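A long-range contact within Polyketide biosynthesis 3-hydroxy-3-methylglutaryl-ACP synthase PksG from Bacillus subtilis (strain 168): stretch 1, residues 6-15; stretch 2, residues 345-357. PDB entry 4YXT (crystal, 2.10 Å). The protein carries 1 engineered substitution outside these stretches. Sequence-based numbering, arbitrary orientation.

Stretch 1, residues 6-15: IEAMNVFGGT
Stretch 2, residues 345-357: ERQRTFGIEKHLD

How do two stretches more than 330 residues apart in sequence run alongside each other? Residues 8-12 form an extended strand, with phi between -163° and -115° and psi between 109° and 149°, after the chain turns a corner at Glu7. Against it lie two helical segments: the end of a helix already under way at Glu345, and a second helix, 352-357. The first crosses the strand at -35°, with axes 8.4 Å apart at closest approach; the second runs almost parallel to it, at 9° and 8.9 Å. Gly351 links them with positive phi (60/45), which favours glycine, and occupies the N-cap position of the second helix, where Gly351 O accepts from His355 N at 2.9 Å. The register follows CA pairs: Ala8 CA to Gln347 CA 6.8 Å, Asn10 CA to Phe350 CA 6.7 Å, Val11 CA to Ile352 CA 6.4 Å and Gly13 CA to Leu356 CA 6.6 Å.

Which polar groups tie strand to helix? The amide of Gln347 binds the backbone of Met9 twice, much as a neighbouring strand would. Met9 N donates to Gln347 OE1 at 3.0 Å, and Gln347 NE2 donates to Met9 O at 2.7 Å with a nearly straight angle of 164°. The Gln347 CB points sideways, so chi1 -73° (m) and chi2 -60° (m) bend the chain to bring its end to the strand; glutamine suits the site because one group supplies both donor and acceptor. Met9 itself points its CB away (chi1 p, chi2 t, chi3 m).

What does His355 contribute at the other end? Its CB points toward the strand, and chi1 154° (t) with chi2 -117° carries the ring to the Gly13-Gly14 segment. His355 NE2 donates a weak hydrogen bond to Gly14 O at 3.4 Å, while His355 CE1 lies 3.2 Å from Gly13 N, near the ring plane. ND1 is buried without a partner anywhere in the model. The Phe12 ring (chi1 t, chi2 73°) lies nearly parallel to the imidazole, planes 16° apart, but the rings are slid so that they barely overlap. Gly13 leaves room for Leu356, since a CB there would sit 3.0 Å from Leu356 CD2; Gly14, at phi 96° and psi 166°, has a conformation that calls for glycine.

What packs around these polar anchors? Phe350 (chi1 m, chi2 -62°) lays one ring face over Asn10 CB and meets Ala8 at its edge, with Ala8 CB 4.0 Å from Phe350 CZ. Farther along, Val11 (chi1 t) and Ile352 (m, t) point toward each other's stretch and pack with Val11 CB 3.9 Å from Ile352 CG2. Asn10 (chi1 t) has its ND2 hydrogen-bonded elsewhere in the structure. On the N-terminal side of the Met9 anchor, Arg346, extended through t, t, t, lays a guanidinium face over Ala8 CB and Glu7 O; Arg346 NH1 is 3.5 Å from Glu7 O, but the angle is too poor for a hydrogen bond. Altogether 561 Å² is buried, both sides summed.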

ATOM      1  N   ILE A   6      -9.024 -18.064  -0.175  1.00 21.45           N
ATOM      2  CA  ILE A   6     -10.118 -17.470   0.583  1.00 22.55           C
ATOM      3  C   ILE A   6     -10.829 -18.532   1.457  1.00 22.36           C
ATOM      4  O   ILE A   6     -11.371 -19.489   0.945  1.00 23.10           O
ATOM      5  CB  ILE A   6     -11.127 -16.732  -0.357  1.00 21.02           C
ATOM      6  CG1 ILE A   6     -10.414 -15.705  -1.235  1.00 22.37           C
ATOM      7  CG2 ILE A   6     -12.268 -16.144   0.418  1.00 20.06           C
ATOM      8  CD1 ILE A   6     -11.313 -14.956  -2.220  1.00 22.41           C
ATOM      9  N   GLU A   7     -10.859 -18.298   2.767  1.00 22.69           N
ATOM     10  CA  GLU A   7     -11.668 -19.072   3.713  1.00 24.66           C
ATOM     11  C   GLU A   7     -13.047 -18.454   3.870  1.00 24.21           C
ATOM     12  O   GLU A   7     -14.036 -19.137   4.059  1.00 25.35           O
ATOM     13  CB  GLU A   7     -10.956 -19.161   5.076  1.00 24.73           C
ATOM     14  CG  GLU A   7      -9.596 -19.814   4.924  1.00 27.23           C
ATOM     15  CD  GLU A   7      -8.912 -20.095   6.244  1.00 28.66           C
ATOM     16  OE1 GLU A   7      -9.256 -19.455   7.255  1.00 34.10           O
ATOM     17  OE2 GLU A   7      -8.022 -20.946   6.274  1.00 28.73           O
ATOM     18  N   ALA A   8     -13.142 -17.143   3.749  1.00 23.83           N
ATOM     19  CA  ALA A   8     -14.424 -16.539   3.953  1.00 23.29           C
ATOM     20  C   ALA A   8     -14.357 -15.140   3.335  1.00 23.20           C
ATOM     21  O   ALA A   8     -13.291 -14.576   3.291  1.00 19.45           O
ATOM     22  CB  ALA A   8     -14.723 -16.491   5.443  1.00 22.75           C
ATOM     23  N   MET A   9     -15.475 -14.630   2.824  1.00 24.82           N
ATOM     24  CA  MET A   9     -15.514 -13.242   2.319  1.00 29.79           C
ATOM     25  C   MET A   9     -16.911 -12.653   2.412  1.00 26.32           C
ATOM     26  O   MET A   9     -17.875 -13.366   2.269  1.00 31.02           O
ATOM     27  CB  MET A   9     -14.950 -13.125   0.879  1.00 31.14           C
ATOM     28  CG  MET A   9     -15.892 -13.498  -0.244  1.00 33.42           C
ATOM     29  SD  MET A   9     -15.057 -13.555  -1.859  1.00 39.20           S
ATOM     30  CE  MET A   9     -14.702 -11.831  -2.128  1.00 31.93           C
ATOM     31  N   ASN A  10     -16.986 -11.352   2.677  1.00 25.49           N
ATOM     32  CA  ASN A  10     -18.231 -10.679   2.936  1.00 22.56           C
ATOM     33  C   ASN A  10     -18.273  -9.272   2.384  1.00 24.02           C
ATOM     34  O   ASN A  10     -17.288  -8.576   2.364  1.00 25.09           O
ATOM     35  CB  ASN A  10     -18.546 -10.622   4.423  1.00 21.71           C
ATOM     36  CG  ASN A  10     -19.954 -10.088   4.679  1.00 20.86           C
ATOM     37  OD1 ASN A  10     -20.875 -10.447   3.969  1.00 21.36           O
ATOM     38  ND2 ASN A  10     -20.102  -9.198   5.581  1.00 19.54           N
ATOM     39  N   VAL A  11     -19.456  -8.847   1.985  1.00 24.53           N
ATOM     40  CA  VAL A  11     -19.637  -7.617   1.243  1.00 25.96           C
ATOM     41  C   VAL A  11     -20.425  -6.755   2.151  1.00 24.50           C
ATOM     42  O   VAL A  11     -21.307  -7.291   2.761  1.00 23.93           O
ATOM     43  CB  VAL A  11     -20.508  -7.864  -0.034  1.00 24.57           C
ATOM     44  CG1 VAL A  11     -20.924  -6.570  -0.727  1.00 22.29           C
ATOM     45  CG2 VAL A  11     -19.766  -8.744  -1.004  1.00 24.85           C
ATOM     46  N   PHE A  12     -20.052  -5.472   2.256  1.00 25.22           N
ATOM     47  CA  PHE A  12     -20.906  -4.380   2.743  1.00 24.97           C
ATOM     48  C   PHE A  12     -21.113  -3.361   1.625  1.00 27.94           C
ATOM     49  O   PHE A  12     -20.175  -2.611   1.256  1.00 25.16           O
ATOM     50  CB  PHE A  12     -20.287  -3.615   3.899  1.00 25.29           C
ATOM     51  CG  PHE A  12     -21.248  -2.657   4.563  1.00 24.51           C
ATOM     52  CD1 PHE A  12     -22.261  -3.141   5.374  1.00 24.52           C
ATOM     53  CD2 PHE A  12     -21.154  -1.286   4.370  1.00 24.38           C
ATOM     54  CE1 PHE A  12     -23.172  -2.285   5.998  1.00 24.49           C
ATOM     55  CE2 PHE A  12     -22.056  -0.429   4.997  1.00 25.05           C
ATOM     56  CZ  PHE A  12     -23.069  -0.935   5.807  1.00 22.33           C
ATOM     57  N   GLY A  13     -22.339  -3.340   1.094  1.00 27.48           N
ATOM     58  CA  GLY A  13     -22.747  -2.402   0.043  1.00 26.47           C
ATOM     59  C   GLY A  13     -23.647  -1.280   0.511  1.00 26.46           C
ATOM     60  O   GLY A  13     -24.574  -0.899  -0.181  1.00 27.90           O
ATOM     61  N   GLY A  14     -23.350  -0.738   1.679  1.00 28.96           N
ATOM     62  CA  GLY A  14     -23.931   0.515   2.119  1.00 28.91           C
ATOM     63  C   GLY A  14     -25.140   0.256   2.995  1.00 28.67           C
ATOM     64  O   GLY A  14     -25.678  -0.849   3.038  1.00 28.04           O
ATOM     65  N   THR A  15     -25.557   1.301   3.681  1.00 30.51           N
ATOM     66  CA  THR A  15     -26.755   1.271   4.484  1.00 32.24           C
ATOM     67  C   THR A  15     -27.871   1.993   3.698  1.00 34.15           C
ATOM     68  O   THR A  15     -29.027   1.980   4.099  1.00 41.10           O
ATOM     69  CB  THR A  15     -26.493   1.991   5.811  1.00 34.20           C
ATOM     70  OG1 THR A  15     -26.030   3.290   5.521  1.00 35.89           O
ATOM     71  CG2 THR A  15     -25.405   1.364   6.577  1.00 32.63           C
ATOM     72  N   GLU A 345     -21.475 -23.180   0.351  1.00 25.40           N
ATOM     73  CA  GLU A 345     -22.345 -23.234   1.574  1.00 31.14           C
ATOM     74  C   GLU A 345     -21.923 -22.215   2.648  1.00 29.69           C
ATOM     75  O   GLU A 345     -22.752 -21.541   3.265  1.00 30.94           O
ATOM     76  CB  GLU A 345     -22.367 -24.625   2.232  1.00 38.06           C
ATOM     77  CG  GLU A 345     -22.458 -25.811   1.281  1.00 42.85           C
ATOM     78  CD  GLU A 345     -22.793 -27.108   2.002  1.00 53.70           C
ATOM     79  OE1 GLU A 345     -23.858 -27.149   2.672  1.00 57.20           O
ATOM     80  OE2 GLU A 345     -21.989 -28.079   1.907  1.00 59.02           O
ATOM     81  N   ARG A 346     -20.618 -22.049   2.841  1.00 29.53           N
ATOM     82  CA  ARG A 346     -20.174 -21.126   3.872  1.00 26.96           C
ATOM     83  C   ARG A 346     -20.541 -19.703   3.462  1.00 26.42           C
ATOM     84  O   ARG A 346     -21.008 -18.929   4.254  1.00 27.27           O
ATOM     85  CB  ARG A 346     -18.673 -21.291   4.132  1.00 27.36           C
ATOM     86  CG  ARG A 346     -18.113 -20.223   5.064  1.00 28.82           C
ATOM     87  CD  ARG A 346     -16.913 -20.721   5.816  1.00 28.54           C
ATOM     88  NE  ARG A 346     -16.374 -19.784   6.799  1.00 30.73           N
ATOM     89  CZ  ARG A 346     -15.169 -19.891   7.371  1.00 31.16           C
ATOM     90  NH1 ARG A 346     -14.382 -20.917   7.043  1.00 30.76           N
ATOM     91  NH2 ARG A 346     -14.754 -18.989   8.279  1.00 29.74           N
ATOM     92  N   GLN A 347     -20.363 -19.352   2.203  1.00 27.95           N
ATOM     93  CA  GLN A 347     -20.729 -17.979   1.800  1.00 27.55           C
ATOM     94  C   GLN A 347     -22.186 -17.688   1.991  1.00 28.51           C
ATOM     95  O   GLN A 347     -22.552 -16.539   2.294  1.00 23.03           O
ATOM     96  CB  GLN A 347     -20.371 -17.732   0.345  1.00 27.71           C
ATOM     97  CG  GLN A 347     -18.867 -17.584   0.146  1.00 29.21           C
ATOM     98  CD  GLN A 347     -18.298 -16.433   0.924  1.00 25.82           C
ATOM     99  OE1 GLN A 347     -17.505 -16.609   1.823  1.00 28.15           O
ATOM    100  NE2 GLN A 347     -18.734 -15.239   0.587  1.00 29.02           N
ATOM    101  N   ARG A 348     -23.034 -18.714   1.791  1.00 33.45           N
ATOM    102  CA  ARG A 348     -24.508 -18.550   2.004  1.00 33.80           C
ATOM    103  C   ARG A 348     -24.824 -18.032   3.390  1.00 29.19           C
ATOM    104  O   ARG A 348     -25.704 -17.224   3.546  1.00 34.37           O
ATOM    105  CB  ARG A 348     -25.320 -19.832   1.731  1.00 36.87           C
ATOM    106  CG  ARG A 348     -26.822 -19.524   1.578  1.00 43.13           C
ATOM    107  CD  ARG A 348     -27.771 -20.591   2.114  1.00 48.70           C
ATOM    108  NE  ARG A 348     -27.360 -21.089   3.433  1.00 55.75           N
ATOM    109  CZ  ARG A 348     -27.632 -20.516   4.608  1.00 56.41           C
ATOM    110  NH1 ARG A 348     -28.341 -19.390   4.697  1.00 58.51           N
ATOM    111  NH2 ARG A 348     -27.176 -21.079   5.715  1.00 56.00           N
ATOM    112  N   THR A 349     -24.039 -18.423   4.380  1.00 31.48           N
ATOM    113  CA  THR A 349     -24.254 -18.001   5.774  1.00 31.90           C
ATOM    114  C   THR A 349     -24.221 -16.489   5.979  1.00 32.19           C
ATOM    115  O   THR A 349     -24.944 -15.943   6.824  1.00 30.34           O
ATOM    116  CB  THR A 349     -23.179 -18.624   6.685  1.00 35.27           C
ATOM    117  OG1 THR A 349     -23.030 -20.008   6.351  1.00 38.48           O
ATOM    118  CG2 THR A 349     -23.613 -18.560   8.108  1.00 36.63           C
ATOM    119  N   PHE A 350     -23.386 -15.790   5.222  1.00 30.08           N
ATOM    120  CA  PHE A 350     -23.338 -14.336   5.357  1.00 27.40           C
ATOM    121  C   PHE A 350     -24.563 -13.656   4.787  1.00 27.64           C
ATOM    122  O   PHE A 350     -24.812 -12.503   5.087  1.00 28.57           O
ATOM    123  CB  PHE A 350     -22.056 -13.772   4.691  1.00 29.36           C
ATOM    124  CG  PHE A 350     -20.781 -14.344   5.268  1.00 29.66           C
ATOM    125  CD1 PHE A 350     -20.459 -14.138   6.607  1.00 30.45           C
ATOM    126  CD2 PHE A 350     -19.928 -15.120   4.494  1.00 31.27           C
ATOM    127  CE1 PHE A 350     -19.305 -14.669   7.158  1.00 31.23           C
ATOM    128  CE2 PHE A 350     -18.772 -15.658   5.042  1.00 30.19           C
ATOM    129  CZ  PHE A 350     -18.463 -15.431   6.380  1.00 30.31           C
ATOM    130  N   GLY A 351     -25.349 -14.314   3.929  1.00 30.12           N
ATOM    131  CA  GLY A 351     -26.570 -13.640   3.498  1.00 26.37           C
ATOM    132  C   GLY A 351     -26.314 -12.319   2.803  1.00 24.94           C
ATOM    133  O   GLY A 351     -27.030 -11.333   2.995  1.00 24.02           O
ATOM    134  N   ILE A 352     -25.340 -12.298   1.902  1.00 27.36           N
ATOM    135  CA  ILE A 352     -25.035 -11.015   1.200  1.00 28.16           C
ATOM    136  C   ILE A 352     -26.263 -10.409   0.517  1.00 25.12           C
ATOM    137  O   ILE A 352     -26.549  -9.220   0.700  1.00 25.42           O
ATOM    138  CB  ILE A 352     -23.848 -11.160   0.201  1.00 26.66           C
ATOM    139  CG1 ILE A 352     -22.529 -11.282   0.967  1.00 27.26           C
ATOM    140  CG2 ILE A 352     -23.767  -9.970  -0.714  1.00 23.92           C
ATOM    141  CD1 ILE A 352     -21.491 -12.116   0.223  1.00 28.99           C
ATOM    142  N   GLU A 353     -26.976 -11.210  -0.261  1.00 28.27           N
ATOM    143  CA  GLU A 353     -28.212 -10.759  -0.958  1.00 28.71           C
ATOM    144  C   GLU A 353     -29.191 -10.150   0.011  1.00 27.91           C
ATOM    145  O   GLU A 353     -29.697  -9.023  -0.158  1.00 21.20           O
ATOM    146  CB  GLU A 353     -28.891 -11.940  -1.681  1.00 32.55           C
ATOM    147  CG  GLU A 353     -28.718 -11.905  -3.179  1.00 40.25           C
ATOM    148  CD  GLU A 353     -29.841 -12.537  -3.962  1.00 38.85           C
ATOM    149  OE1 GLU A 353     -30.125 -13.712  -3.742  1.00 48.30           O
ATOM    150  OE2 GLU A 353     -30.421 -11.866  -4.829  1.00 44.88           O
ATOM    151  N   LYS A 354     -29.438 -10.908   1.077  1.00 31.43           N
ATOM    152  CA  LYS A 354     -30.366 -10.445   2.135  1.00 35.28           C
ATOM    153  C   LYS A 354     -29.891  -9.084   2.680  1.00 31.80           C
ATOM    154  O   LYS A 354     -30.648  -8.103   2.826  1.00 30.99           O
ATOM    155  CB  LYS A 354     -30.401 -11.536   3.201  1.00 39.61           C
ATOM    156  CG  LYS A 354     -31.479 -11.491   4.258  1.00 48.80           C
ATOM    157  CD  LYS A 354     -31.262 -12.656   5.241  1.00 50.19           C
ATOM    158  CE  LYS A 354     -31.496 -12.245   6.684  1.00 56.67           C
ATOM    159  NZ  LYS A 354     -30.611 -11.148   7.193  1.00 60.66           N
ATOM    160  N   HIS A 355     -28.606  -8.956   2.931  1.00 28.95           N
ATOM    161  CA  HIS A 355     -28.161  -7.643   3.362  1.00 27.59           C
ATOM    162  C   HIS A 355     -28.460  -6.521   2.341  1.00 26.65           C
ATOM    163  O   HIS A 355     -28.904  -5.417   2.690  1.00 22.06           O
ATOM    164  CB  HIS A 355     -26.669  -7.680   3.709  1.00 30.65           C
ATOM    165  CG  HIS A 355     -26.016  -6.354   3.549  1.00 32.90           C
ATOM    166  ND1 HIS A 355     -25.002  -6.128   2.639  1.00 36.63           N
ATOM    167  CD2 HIS A 355     -26.281  -5.165   4.128  1.00 31.68           C
ATOM    168  CE1 HIS A 355     -24.659  -4.853   2.682  1.00 31.43           C
ATOM    169  NE2 HIS A 355     -25.432  -4.244   3.560  1.00 34.51           N
ATOM    170  N   LEU A 356     -28.186  -6.778   1.058  1.00 25.45           N
ATOM    171  CA  LEU A 356     -28.439  -5.770   0.042  1.00 23.53           C
ATOM    172  C   LEU A 356     -29.950  -5.425  -0.040  1.00 27.14           C
ATOM    173  O   LEU A 356     -30.342  -4.239  -0.216  1.00 22.27           O
ATOM    174  CB  LEU A 356     -27.955  -6.259  -1.314  1.00 22.37           C
ATOM    175  CG  LEU A 356     -26.434  -6.484  -1.464  1.00 21.49           C
ATOM    176  CD1 LEU A 356     -26.111  -7.128  -2.791  1.00 21.51           C
ATOM    177  CD2 LEU A 356     -25.687  -5.199  -1.327  1.00 19.16           C
ATOM    178  N   ASP A 357     -30.799  -6.450   0.088  1.00 25.94           N
ATOM    179  CA  ASP A 357     -32.245  -6.170   0.181  1.00 29.14           C
ATOM    180  C   ASP A 357     -32.658  -5.216   1.339  1.00 29.37           C
ATOM    181  O   ASP A 357     -33.713  -4.609   1.239  1.00 29.21           O
ATOM    182  CB  ASP A 357     -33.074  -7.447   0.315  1.00 28.29           C
ATOM    183  CG  ASP A 357     -32.845  -8.430  -0.801  1.00 30.27           C
ATOM    184  OD1 ASP A 357     -32.491  -8.021  -1.939  1.00 33.87           O
ATOM    185  OD2 ASP A 357     -33.005  -9.633  -0.522  1.00 23.12           O
TER